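Local coordinates for Peptide/nickel transport system substrate-binding protein (Listeria monocytogenes serotype 1/2a, PDB 5KZT) that binds peptides and probably serves as the substrate-binding component of an oligopeptide transporter, at residues Val267-Thr272 with Tyr495-Ala500; Asn320-Gly325 with Glu334-Glu339; Leu250-Ala255 with Thr376-Lys381. One frame throughout, in Å; residues are numbered along the deposited sequence.

Contact 1 (Val267-Thr272 with Tyr495-Ala500); sequences VNNSST and YQRSTA
Ser271 O takes the N-H of Arg497 at 2.8 Å, almost straight at 168°, and a water lies within bonding distance of both this oxygen and Arg497 O. Arg497 O also receives Asn269 N at 3.2 Å, and the two bonds on Arg497 straddle a beta bulge in an antiparallel strand pair. Three residues, Asn269 to Ser271, face the single Arg497 between the Asn268-Ser498 and Thr272-Gln496 non-hydrogen-bonded pairs. Beyond the bulge the ladder resumes: Val267 N reaches Thr499 O at 2.8 Å, and Thr499 N returns to Val267 O at 2.9 Å. An Asx turn shapes the bulge, with Asn268 OD1 accepting Ser270 N at 2.9 Å from well above the amide plane.

In Arg497, CG is anti to the backbone N (chi1 -159°) and the chain bends at chi2 and chi3; at its end NH2 donates to the backbone of the bound peptide, while NE is buried without a partner. Tyr495 OH bonds a basic side chain of the peptide and Ser271 OG, in the conformer given, an acidic one; this strand pair forms part of the binding pocket. The Asn269 amide plane stands 58° from the guanidinium, and Asn269 CG lies 3.7 Å from Arg497 CD.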
ATOM      1  N   VAL A 267     -11.870   5.648  10.170  1.00 23.52           N
ATOM      2  CA  VAL A 267     -10.425   5.510  10.165  1.00 23.81           C
ATOM      3  C   VAL A 267      -9.920   6.362   9.000  1.00 25.08           C
ATOM      4  O   VAL A 267     -10.352   6.143   7.875  1.00 24.58           O
ATOM      5  CB  VAL A 267     -10.064   4.018   9.993  1.00 23.34           C
ATOM      6  CG1 VAL A 267      -8.576   3.815   9.706  1.00 23.49           C
ATOM      7  CG2 VAL A 267     -10.493   3.243  11.241  1.00 23.18           C
ATOM      8  N   ASN A 268      -9.043   7.332   9.282  1.00 26.50           N
ATOM      9  CA  ASN A 268      -8.335   8.093   8.242  1.00 27.89           C
ATOM     10  C   ASN A 268      -7.116   7.284   7.844  1.00 27.33           C
ATOM     11  O   ASN A 268      -6.226   7.052   8.648  1.00 27.45           O
ATOM     12  CB  ASN A 268      -7.890   9.469   8.741  1.00 29.99           C
ATOM     13  CG  ASN A 268      -7.067  10.245   7.707  1.00 32.24           C
ATOM     14  OD1 ASN A 268      -6.956   9.862   6.515  1.00 32.74           O
ATOM     15  ND2 ASN A 268      -6.467  11.354   8.162  1.00 34.07           N
ATOM     16  N   ASN A 269      -7.071   6.872   6.593  1.00 26.54           N
ATOM     17  CA  ASN A 269      -6.023   5.992   6.105  1.00 25.59           C
ATOM     18  C   ASN A 269      -4.783   6.751   5.568  1.00 24.33           C
ATOM     19  O   ASN A 269      -3.806   6.118   5.211  1.00 23.58           O
ATOM     20  CB  ASN A 269      -6.618   5.068   5.022  1.00 26.57           C
ATOM     21  CG  ASN A 269      -7.778   4.199   5.547  1.00 27.81           C
ATOM     22  OD1 ASN A 269      -8.943   4.567   5.438  1.00 28.63           O
ATOM     23  ND2 ASN A 269      -7.456   3.055   6.129  1.00 28.69           N
ATOM     24  N   SER A 270      -4.840   8.089   5.478  1.00 22.70           N
ATOM     25  CA  SER A 270      -3.802   8.914   4.796  1.00 21.72           C
ATOM     26  C   SER A 270      -3.393   8.345   3.422  1.00 19.91           C
ATOM     27  O   SER A 270      -2.229   8.416   3.030  1.00 18.92           O
ATOM     28  CB  SER A 270      -2.554   9.093   5.679  1.00 22.82           C
ATOM     29  OG  SER A 270      -2.862   9.793   6.874  1.00 24.94           O
ATOM     30  N   SER A 271      -4.382   7.817   2.710  0.70 19.23           N
ATOM     31  CA  SER A 271      -4.190   7.170   1.426  0.70 18.40           C
ATOM     32  C   SER A 271      -4.892   8.002   0.373  0.70 17.73           C
ATOM     33  O   SER A 271      -5.890   8.679   0.673  0.70 17.53           O
ATOM     34  CB  SER A 271      -4.755   5.757   1.482  0.70 18.78           C
ATOM     35  OG  SER A 271      -4.019   5.000   2.433  0.70 19.21           O
ATOM     36  N   THR A 272      -4.354   7.967  -0.845  1.00 17.11           N
ATOM     37  CA  THR A 272      -4.910   8.705  -1.970  1.00 16.54           C
ATOM     38  C   THR A 272      -5.321   7.724  -3.063  1.00 16.29           C
ATOM     39  O   THR A 272      -4.536   6.839  -3.436  1.00 15.24           O
ATOM     40  CB  THR A 272      -3.862   9.663  -2.532  1.00 16.67           C
ATOM     41  OG1 THR A 272      -3.465  10.565  -1.489  1.00 17.00           O
ATOM     42  CG2 THR A 272      -4.421  10.446  -3.732  1.00 16.73           C
ATOM     43  N   TYR A 495      -9.797  11.081  -4.488  1.00 18.84           N
ATOM     44  CA  TYR A 495     -10.123  11.244  -3.063  1.00 19.22           C
ATOM     45  C   TYR A 495      -9.045  10.800  -2.096  1.00 18.95           C
ATOM     46  O   TYR A 495      -8.189   9.973  -2.420  1.00 17.82           O
ATOM     47  CB  TYR A 495     -11.445  10.545  -2.737  1.00 19.58           C
ATOM     48  CG  TYR A 495     -11.474   9.015  -2.821  1.00 19.30           C
ATOM     49  CD1 TYR A 495     -11.821   8.360  -4.002  1.00 19.68           C
ATOM     50  CD2 TYR A 495     -11.221   8.232  -1.703  1.00 19.25           C
ATOM     51  CE1 TYR A 495     -11.893   6.980  -4.068  1.00 19.64           C
ATOM     52  CE2 TYR A 495     -11.294   6.851  -1.760  1.00 19.16           C
ATOM     53  CZ  TYR A 495     -11.625   6.224  -2.938  1.00 19.62           C
ATOM     54  OH  TYR A 495     -11.686   4.837  -2.996  1.00 20.20           O
ATOM     55  N   GLN A 496      -9.119  11.376  -0.899  1.00 19.33           N
ATOM     56  CA  GLN A 496      -8.281  11.002   0.224  1.00 20.00           C
ATOM     57  C   GLN A 496      -9.135  10.059   1.048  1.00 19.87           C
ATOM     58  O   GLN A 496     -10.239  10.435   1.479  1.00 19.76           O
ATOM     59  CB  GLN A 496      -7.923  12.223   1.061  1.00 21.41           C
ATOM     60  CG  GLN A 496      -7.303  13.359   0.274  1.00 23.06           C
ATOM     61  CD  GLN A 496      -7.047  14.570   1.143  1.00 24.95           C
ATOM     62  OE1 GLN A 496      -6.254  14.487   2.091  1.00 26.18           O
ATOM     63  NE2 GLN A 496      -7.742  15.691   0.863  1.00 25.92           N
ATOM     64  N   ARG A 497      -8.650   8.851   1.276  1.00 19.64           N
ATOM     65  CA  ARG A 497      -9.517   7.787   1.774  1.00 20.49           C
ATOM     66  C   ARG A 497      -9.680   7.784   3.288  1.00 20.11           C
ATOM     67  O   ARG A 497      -8.702   7.861   4.030  1.00 19.63           O
ATOM     68  CB  ARG A 497      -8.987   6.434   1.319  1.00 22.03           C
ATOM     69  CG  ARG A 497     -10.012   5.314   1.323  1.00 23.72           C
ATOM     70  CD  ARG A 497      -9.734   4.262   2.353  1.00 25.12           C
ATOM     71  NE  ARG A 497      -8.683   3.310   2.015  1.00 26.17           N
ATOM     72  CZ  ARG A 497      -8.834   2.146   1.352  1.00 27.95           C
ATOM     73  NH1 ARG A 497      -7.773   1.383   1.139  1.00 27.78           N
ATOM     74  NH2 ARG A 497     -10.005   1.736   0.869  1.00 28.97           N
ATOM     75  N   SER A 498     -10.933   7.718   3.724  1.00 20.39           N
ATOM     76  CA  SER A 498     -11.283   7.243   5.066  1.00 20.83           C
ATOM     77  C   SER A 498     -12.172   6.015   4.909  1.00 20.76           C
ATOM     78  O   SER A 498     -12.760   5.806   3.844  1.00 20.79           O
ATOM     79  CB  SER A 498     -11.991   8.329   5.882  1.00 21.85           C
ATOM     80  OG  SER A 498     -11.075   9.314   6.341  1.00 22.18           O
ATOM     81  N   THR A 499     -12.264   5.210   5.974  1.00 20.41           N
ATOM     82  CA  THR A 499     -13.012   3.962   5.958  1.00 20.22           C
ATOM     83  C   THR A 499     -13.934   3.959   7.175  1.00 19.93           C
ATOM     84  O   THR A 499     -13.516   4.324   8.277  1.00 20.69           O
ATOM     85  CB  THR A 499     -12.073   2.737   5.996  1.00 20.17           C
ATOM     86  OG1 THR A 499     -11.116   2.832   4.934  1.00 21.18           O
ATOM     87  CG2 THR A 499     -12.855   1.453   5.832  1.00 20.42           C
ATOM     88  N   ALA A 500     -15.196   3.617   6.963  1.00 19.59           N
ATOM     89  CA  ALA A 500     -16.187   3.567   8.051  1.00 19.38           C
ATOM     90  C   ALA A 500     -16.480   2.118   8.409  1.00 19.09           C
ATOM     91  O   ALA A 500     -16.515   1.242   7.539  1.00 18.56           O
ATOM     92  CB  ALA A 500     -17.463   4.279   7.653  1.00 20.08           C
TER
HETATM   93  O   HOH W   1      -6.595   9.904   3.380  1.00 30.02           O

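Contact 2 (Asn320-Gly325 with Glu334-Glu339); sequences NLVPEG and EDYTKE
Val322 and Tyr336 meet at about a right angle, the valine laid against one side of the ring's CD1-CE1 bond: its CB is 3.6 Å from CD1, and CG2 is 3.6 Å from CE1. Tyr336 OH bonds Met477 O.

Thr337 turns its two branches to different uses. Its CG2, anti to the carbonyl carbon, comes within 3.2 Å of Val322 O and also packs on CG of Asn320, whose side chain crosses it obliquely. Its OG1 sits between backbone N and carbonyl carbon (chi1 58°), where it gives a weak bond to Asp335 OD1 and touches CG of Glu324 at 3.4 Å. Glu324 and Thr337 cross at about a right angle.

Asp335 divides its carboxylate between the two segments. Its OD2 receives Gly325 N at 2.7 Å through the syn lone pair; its OD1 takes Thr337 N at 2.9 Å on the anti side, 35° out of the carboxylate plane. A water sits 2.7 Å from both Pro323 O and Asp335 OD1, able to link them; another joins Asn320 OD1 to Thr337 O, while Asn320 ND2 bonds Gly341 O. This is an N-cap: an aspartate closes the first turn of helix 336-340 and ties the preceding loop to it.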
ATOM      1  N   ASN A 320      -4.402  16.613  -4.734  1.00 18.53           N
ATOM      2  CA  ASN A 320      -2.995  16.334  -4.550  1.00 17.78           C
ATOM      3  C   ASN A 320      -2.818  14.818  -4.477  1.00 16.93           C
ATOM      4  O   ASN A 320      -3.692  14.085  -3.974  1.00 16.72           O
ATOM      5  CB  ASN A 320      -2.474  16.905  -3.243  1.00 18.19           C
ATOM      6  CG  ASN A 320      -2.628  18.406  -3.148  1.00 19.00           C
ATOM      7  OD1 ASN A 320      -3.697  18.900  -2.803  1.00 19.01           O
ATOM      8  ND2 ASN A 320      -1.560  19.135  -3.460  1.00 19.09           N
ATOM      9  N   LEU A 321      -1.670  14.349  -4.935  1.00 16.86           N
ATOM     10  CA  LEU A 321      -1.253  12.974  -4.722  1.00 16.38           C
ATOM     11  C   LEU A 321      -0.924  12.721  -3.258  1.00 16.60           C
ATOM     12  O   LEU A 321      -1.329  11.698  -2.681  1.00 16.74           O
ATOM     13  CB  LEU A 321      -0.029  12.659  -5.581  1.00 16.48           C
ATOM     14  CG  LEU A 321       0.610  11.311  -5.330  1.00 16.12           C
ATOM     15  CD1 LEU A 321      -0.397  10.188  -5.516  1.00 16.18           C
ATOM     16  CD2 LEU A 321       1.830  11.150  -6.230  1.00 16.25           C
ATOM     17  N   VAL A 322      -0.171  13.644  -2.664  1.00 17.06           N
ATOM     18  CA  VAL A 322       0.202  13.561  -1.258  1.00 17.27           C
ATOM     19  C   VAL A 322      -1.027  13.961  -0.433  1.00 17.76           C
ATOM     20  O   VAL A 322      -1.650  14.966  -0.720  1.00 17.57           O
ATOM     21  CB  VAL A 322       1.418  14.451  -0.932  1.00 17.81           C
ATOM     22  CG1 VAL A 322       1.687  14.487   0.573  1.00 18.13           C
ATOM     23  CG2 VAL A 322       2.648  13.978  -1.710  1.00 17.79           C
ATOM     24  N   PRO A 323      -1.420  13.129   0.545  1.00 18.30           N
ATOM     25  CA  PRO A 323      -2.616  13.421   1.320  1.00 18.97           C
ATOM     26  C   PRO A 323      -2.413  14.576   2.308  1.00 19.87           C
ATOM     27  O   PRO A 323      -1.302  14.786   2.785  1.00 19.36           O
ATOM     28  CB  PRO A 323      -2.906  12.103   2.038  1.00 18.73           C
ATOM     29  CG  PRO A 323      -1.587  11.438   2.118  1.00 18.65           C
ATOM     30  CD  PRO A 323      -0.892  11.790   0.851  1.00 18.54           C
ATOM     31  N   GLU A 324      -3.488  15.318   2.575  1.00 21.48           N
ATOM     32  CA  GLU A 324      -3.452  16.399   3.570  1.00 23.11           C
ATOM     33  C   GLU A 324      -3.263  15.795   4.943  1.00 22.44           C
ATOM     34  O   GLU A 324      -3.752  14.713   5.208  1.00 22.28           O
ATOM     35  CB  GLU A 324      -4.747  17.178   3.599  1.00 25.60           C
ATOM     36  CG  GLU A 324      -5.091  17.917   2.329  1.00 27.57           C
ATOM     37  CD  GLU A 324      -6.316  18.764   2.534  1.00 30.19           C
ATOM     38  OE1 GLU A 324      -6.161  19.972   2.842  1.00 32.74           O
ATOM     39  OE2 GLU A 324      -7.430  18.200   2.446  1.00 31.47           O
ATOM     40  N   GLY A 325      -2.560  16.508   5.810  1.00 22.16           N
ATOM     41  CA  GLY A 325      -2.422  16.136   7.212  1.00 21.75           C
ATOM     42  C   GLY A 325      -1.377  15.068   7.497  1.00 21.09           C
ATOM     43  O   GLY A 325      -1.345  14.543   8.598  1.00 20.93           O
ATOM     44  N   GLU A 334       4.671  23.612   7.924  1.00 21.78           N
ATOM     45  CA  GLU A 334       3.447  23.704   7.124  1.00 21.36           C
ATOM     46  C   GLU A 334       3.237  22.457   6.286  1.00 19.95           C
ATOM     47  O   GLU A 334       4.190  21.844   5.802  1.00 19.43           O
ATOM     48  CB  GLU A 334       3.460  24.945   6.225  1.00 22.09           C
ATOM     49  CG  GLU A 334       3.410  26.263   6.965  1.00 23.59           C
ATOM     50  CD  GLU A 334       2.067  26.558   7.624  1.00 24.03           C
ATOM     51  OE1 GLU A 334       1.095  25.793   7.493  1.00 23.54           O
ATOM     52  OE2 GLU A 334       2.000  27.578   8.302  1.00 25.48           O
ATOM     53  N   ASP A 335       1.967  22.085   6.115  1.00 19.58           N
ATOM     54  CA  ASP A 335       1.563  20.911   5.334  1.00 18.67           C
ATOM     55  C   ASP A 335       2.049  20.993   3.892  1.00 18.33           C
ATOM     56  O   ASP A 335       1.850  22.023   3.221  1.00 18.60           O
ATOM     57  CB  ASP A 335       0.038  20.792   5.319  1.00 18.84           C
ATOM     58  CG  ASP A 335      -0.445  19.418   4.925  1.00 18.27           C
ATOM     59  OD1 ASP A 335       0.084  18.805   3.969  1.00 17.69           O
ATOM     60  OD2 ASP A 335      -1.393  18.934   5.595  1.00 18.78           O
ATOM     61  N   TYR A 336       2.668  19.906   3.428  1.00 17.40           N
ATOM     62  CA  TYR A 336       3.056  19.750   2.008  1.00 17.13           C
ATOM     63  C   TYR A 336       1.958  20.207   1.055  1.00 17.33           C
ATOM     64  O   TYR A 336       2.233  20.962   0.118  1.00 17.62           O
ATOM     65  CB  TYR A 336       3.368  18.278   1.717  1.00 16.20           C
ATOM     66  CG  TYR A 336       3.783  17.983   0.288  1.00 15.73           C
ATOM     67  CD1 TYR A 336       2.826  17.773  -0.708  1.00 15.37           C
ATOM     68  CD2 TYR A 336       5.134  17.887  -0.067  1.00 15.91           C
ATOM     69  CE1 TYR A 336       3.193  17.489  -2.013  1.00 15.33           C
ATOM     70  CE2 TYR A 336       5.506  17.591  -1.374  1.00 15.75           C
ATOM     71  CZ  TYR A 336       4.539  17.395  -2.339  1.00 15.42           C
ATOM     72  OH  TYR A 336       4.895  17.114  -3.651  1.00 15.69           O
ATOM     73  N   THR A 337       0.714  19.765   1.301  1.00 17.47           N
ATOM     74  CA  THR A 337      -0.408  20.102   0.400  1.00 17.63           C
ATOM     75  C   THR A 337      -0.748  21.589   0.327  1.00 18.69           C
ATOM     76  O   THR A 337      -1.146  22.070  -0.733  1.00 18.76           O
ATOM     77  CB  THR A 337      -1.710  19.333   0.734  1.00 17.48           C
ATOM     78  OG1 THR A 337      -2.112  19.596   2.076  1.00 17.71           O
ATOM     79  CG2 THR A 337      -1.520  17.892   0.554  1.00 16.83           C
ATOM     80  N   LYS A 338      -0.592  22.312   1.434  1.00 19.57           N
ATOM     81  CA  LYS A 338      -0.775  23.777   1.438  1.00 20.96           C
ATOM     82  C   LYS A 338       0.317  24.473   0.582  1.00 21.38           C
ATOM     83  O   LYS A 338       0.025  25.393  -0.193  1.00 22.04           O
ATOM     84  CB  LYS A 338      -0.796  24.294   2.891  1.00 22.00           C
ATOM     85  CG  LYS A 338      -0.964  25.794   3.076  1.00 23.60           C
ATOM     86  CD  LYS A 338      -0.668  26.237   4.514  1.00 24.65           C
ATOM     87  CE  LYS A 338      -0.855  27.742   4.708  1.00 26.03           C
ATOM     88  NZ  LYS A 338       0.054  28.544   3.845  1.00 26.73           N
ATOM     89  N   GLU A 339       1.559  24.015   0.701  1.00 21.11           N
ATOM     90  CA  GLU A 339       2.675  24.554  -0.102  1.00 21.75           C
ATOM     91  C   GLU A 339       2.553  24.193  -1.579  1.00 21.25           C
ATOM     92  O   GLU A 339       2.893  24.993  -2.432  1.00 21.70           O
ATOM     93  CB  GLU A 339       4.034  24.093   0.447  1.00 21.67           C
ATOM     94  CG  GLU A 339       4.261  24.519   1.888  1.00 22.48           C
ATOM     95  CD  GLU A 339       5.617  24.145   2.425  1.00 22.66           C
ATOM     96  OE1 GLU A 339       6.219  23.155   1.957  1.00 22.63           O
ATOM     97  OE2 GLU A 339       6.070  24.847   3.332  1.00 23.25           O
TER
HETATM   98  O   HOH W   2      -3.723  21.523  -1.719  1.00 25.00           O
HETATM   99  O   HOH W   3       0.635  16.126   4.136  1.00 16.08           O

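Contact 3 (Leu250-Ala255 with Thr376-Lys381); sequences LSADYA and TENARK
The N-terminal turn of helix 377-393, which borders the bound peptide, meets Ser251 and Ala252, by the short helix 252-256; the CA atoms of Ser251 and Asn378 lie 6.7 Å apart. Thr376 is the N-cap of the longer helix: its OG1 accepts Ala379 N at 3.1 Å and is also weakly bonded to the backbone of the bound peptide, on which Asn378 packs as well.

Both Ser251 OG and Asn378 CG are anti to their backbone N (chi1 163° and -159°), which brings Ser251 OG and Asn378 CG toward each other. The model sets them too close together and the Asn378 amide is probably turned over, so the atomic detail of this meeting is doubtful.

On one flank the methyl of Ala252 rests on the aliphatic stem of Lys381, 4.0 Å from both CD and CE. That stem is extended and bends only at chi4 (65°), leaving NZ 5.1 Å from Asp253 OD2; the charges are opposite but not in contact, and Asp253 OD1 has its salt bridge with Lys312. Glu377 OE1 comes obliquely to Tyr254, 4.4 Å from CE2. A water donates to this oxygen at 2.8 Å and stands 3.2 Å from Tyr254 OH, a weak link.

Around this junction, Tyr254 lies on Ser233 and Leu237 of helix 233-241, Asn378 packs on Val310 and Leu311 of helix 303-311, and Leu250 is held to Ala500 of strand 491-503 by a backbone hydrogen bond.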
ATOM      1  N   LEU A 250     -18.511  -0.301   6.252  1.00 19.23           N
ATOM      2  CA  LEU A 250     -19.756   0.293   5.763  1.00 20.12           C
ATOM      3  C   LEU A 250     -19.426   1.226   4.619  1.00 20.62           C
ATOM      4  O   LEU A 250     -18.565   2.065   4.751  1.00 20.08           O
ATOM      5  CB  LEU A 250     -20.439   1.132   6.853  1.00 20.24           C
ATOM      6  CG  LEU A 250     -20.739   0.433   8.180  1.00 20.29           C
ATOM      7  CD1 LEU A 250     -21.145   1.465   9.216  1.00 20.83           C
ATOM      8  CD2 LEU A 250     -21.811  -0.629   8.006  1.00 20.79           C
ATOM      9  N   SER A 251     -20.149   1.110   3.524  1.00 21.55           N
ATOM     10  CA  SER A 251     -19.927   1.985   2.390  1.00 22.80           C
ATOM     11  C   SER A 251     -21.238   2.630   1.943  1.00 23.30           C
ATOM     12  O   SER A 251     -22.319   2.096   2.218  1.00 23.38           O
ATOM     13  CB  SER A 251     -19.297   1.167   1.282  1.00 23.58           C
ATOM     14  OG  SER A 251     -19.428   1.852   0.079  1.00 25.84           O
ATOM     15  N   ALA A 252     -21.121   3.801   1.302  1.00 23.34           N
ATOM     16  CA  ALA A 252     -22.248   4.511   0.687  1.00 24.29           C
ATOM     17  C   ALA A 252     -23.445   4.630   1.661  1.00 24.46           C
ATOM     18  O   ALA A 252     -23.251   5.073   2.789  1.00 23.82           O
ATOM     19  CB  ALA A 252     -22.622   3.841  -0.650  1.00 24.83           C
ATOM     20  N   ASP A 253     -24.646   4.203   1.274  1.00 25.51           N
ATOM     21  CA  ASP A 253     -25.813   4.349   2.151  1.00 26.06           C
ATOM     22  C   ASP A 253     -25.724   3.562   3.464  1.00 24.74           C
ATOM     23  O   ASP A 253     -26.317   3.971   4.453  1.00 24.33           O
ATOM     24  CB  ASP A 253     -27.110   3.997   1.404  1.00 27.65           C
ATOM     25  CG  ASP A 253     -27.337   4.881   0.204  1.00 29.73           C
ATOM     26  OD1 ASP A 253     -27.068   6.102   0.291  1.00 30.74           O
ATOM     27  OD2 ASP A 253     -27.772   4.357  -0.844  1.00 31.44           O
ATOM     28  N   TYR A 254     -24.997   2.452   3.488  1.00 24.07           N
ATOM     29  CA  TYR A 254     -24.799   1.723   4.737  1.00 23.51           C
ATOM     30  C   TYR A 254     -23.999   2.532   5.772  1.00 22.33           C
ATOM     31  O   TYR A 254     -24.244   2.420   6.971  1.00 21.78           O
ATOM     32  CB  TYR A 254     -24.124   0.375   4.495  1.00 24.09           C
ATOM     33  CG  TYR A 254     -25.019  -0.631   3.838  1.00 25.66           C
ATOM     34  CD1 TYR A 254     -25.919  -1.383   4.602  1.00 26.84           C
ATOM     35  CD2 TYR A 254     -24.980  -0.847   2.461  1.00 27.17           C
ATOM     36  CE1 TYR A 254     -26.753  -2.321   4.014  1.00 28.14           C
ATOM     37  CE2 TYR A 254     -25.808  -1.792   1.863  1.00 28.56           C
ATOM     38  CZ  TYR A 254     -26.691  -2.521   2.649  1.00 29.07           C
ATOM     39  OH  TYR A 254     -27.523  -3.456   2.080  1.00 32.48           O
ATOM     40  N   ALA A 255     -23.040   3.331   5.314  1.00 21.60           N
ATOM     41  CA  ALA A 255     -22.298   4.215   6.212  1.00 20.87           C
ATOM     42  C   ALA A 255     -23.238   5.316   6.704  1.00 21.51           C
ATOM     43  O   ALA A 255     -23.375   5.541   7.919  1.00 20.89           O
ATOM     44  CB  ALA A 255     -21.105   4.821   5.505  1.00 20.81           C
ATOM     45  N   THR A 376     -15.939  -5.251  -5.716  1.00 23.69           N
ATOM     46  CA  THR A 376     -16.850  -5.082  -4.580  1.00 24.73           C
ATOM     47  C   THR A 376     -18.097  -4.335  -5.065  1.00 25.43           C
ATOM     48  O   THR A 376     -18.095  -3.705  -6.141  1.00 24.49           O
ATOM     49  CB  THR A 376     -16.190  -4.307  -3.425  1.00 24.41           C
ATOM     50  OG1 THR A 376     -15.782  -3.011  -3.877  1.00 23.11           O
ATOM     51  CG2 THR A 376     -14.979  -5.062  -2.899  1.00 24.43           C
ATOM     52  N   GLU A 377     -19.166  -4.418  -4.281  1.00 27.17           N
ATOM     53  CA  GLU A 377     -20.385  -3.652  -4.567  1.00 28.43           C
ATOM     54  C   GLU A 377     -20.073  -2.173  -4.712  1.00 27.49           C
ATOM     55  O   GLU A 377     -20.571  -1.506  -5.629  1.00 26.79           O
ATOM     56  CB  GLU A 377     -21.424  -3.844  -3.457  1.00 30.96           C
ATOM     57  CG  GLU A 377     -22.732  -3.087  -3.680  1.00 32.89           C
ATOM     58  CD  GLU A 377     -23.795  -3.458  -2.665  1.00 36.00           C
ATOM     59  OE1 GLU A 377     -23.500  -3.508  -1.453  1.00 37.20           O
ATOM     60  OE2 GLU A 377     -24.942  -3.712  -3.078  1.00 39.29           O
ATOM     61  N   ASN A 378     -19.252  -1.650  -3.808  1.00 27.26           N
ATOM     62  CA  ASN A 378     -18.962  -0.214  -3.841  1.00 27.49           C
ATOM     63  C   ASN A 378     -18.055   0.179  -4.997  1.00 25.82           C
ATOM     64  O   ASN A 378     -18.172   1.278  -5.514  1.00 25.23           O
ATOM     65  CB  ASN A 378     -18.380   0.300  -2.515  1.00 28.47           C
ATOM     66  CG  ASN A 378     -18.551   1.810  -2.361  1.00 29.34           C
ATOM     67  OD1 ASN A 378     -19.680   2.314  -2.305  1.00 30.62           O
ATOM     68  ND2 ASN A 378     -17.440   2.537  -2.299  1.00 28.83           N
ATOM     69  N   ALA A 379     -17.148  -0.706  -5.397  1.00 24.57           N
ATOM     70  CA  ALA A 379     -16.300  -0.430  -6.564  1.00 23.65           C
ATOM     71  C   ALA A 379     -17.149  -0.358  -7.843  1.00 23.42           C
ATOM     72  O   ALA A 379     -16.898   0.484  -8.687  1.00 22.84           O
ATOM     73  CB  ALA A 379     -15.216  -1.485  -6.705  1.00 23.18           C
ATOM     74  N   ARG A 380     -18.145  -1.230  -7.954  1.00 24.46           N
ATOM     75  CA  ARG A 380     -19.113  -1.208  -9.061  1.00 26.21           C
ATOM     76  C   ARG A 380     -19.963   0.094  -9.086  1.00 25.59           C
ATOM     77  O   ARG A 380     -20.186   0.675 -10.131  1.00 25.14           O
ATOM     78  CB  ARG A 380     -19.987  -2.463  -8.975  1.00 29.42           C
ATOM     79  CG  ARG A 380     -21.125  -2.588  -9.982  1.00 33.01           C
ATOM     80  CD  ARG A 380     -21.834  -3.914  -9.757  1.00 36.72           C
ATOM     81  NE  ARG A 380     -23.139  -4.000 -10.426  1.00 40.74           N
ATOM     82  CZ  ARG A 380     -23.932  -5.078 -10.417  1.00 44.09           C
ATOM     83  NH1 ARG A 380     -23.575  -6.186  -9.762  1.00 45.38           N
ATOM     84  NH2 ARG A 380     -25.100  -5.054 -11.068  1.00 46.81           N
ATOM     85  N   LYS A 381     -20.432   0.541  -7.925  1.00 25.36           N
ATOM     86  CA  LYS A 381     -21.062   1.856  -7.788  1.00 25.88           C
ATOM     87  C   LYS A 381     -20.127   3.005  -8.233  1.00 24.61           C
ATOM     88  O   LYS A 381     -20.542   3.941  -8.942  1.00 24.00           O
ATOM     89  CB  LYS A 381     -21.483   2.071  -6.335  1.00 27.27           C
ATOM     90  CG  LYS A 381     -22.346   3.291  -6.114  1.00 29.24           C
ATOM     91  CD  LYS A 381     -22.594   3.511  -4.637  1.00 30.91           C
ATOM     92  CE  LYS A 381     -23.405   4.768  -4.424  1.00 33.11           C
ATOM     93  NZ  LYS A 381     -24.768   4.658  -5.008  1.00 35.11           N
TER
HETATM   94  O   HOH W   4     -25.052  -4.783   0.517  1.00 31.95           O

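Contact 1 lies between the other two, with its centre 14 Å from that of contact 2 and 15 Å from that of contact 3. Its strands bond directly to both neighbours: Thr272 OG1 probably donates to Leu321 O at 2.7 Å and Gln496 OE1 probably accepts Glu324 N at 2.9 Å in contact 2, while Ala500 O probably accepts Leu250 N at 2.8 Å in contact 3. Contacts 2 and 3 do not touch; their centres are 27 Å apart, their nearest atoms about 18 Å. The bound peptide is reached by contact 1, through Tyr495 and Arg497, and in the conformer given Ser271, and by contact 3, through Thr376, Asn378 and Ala379.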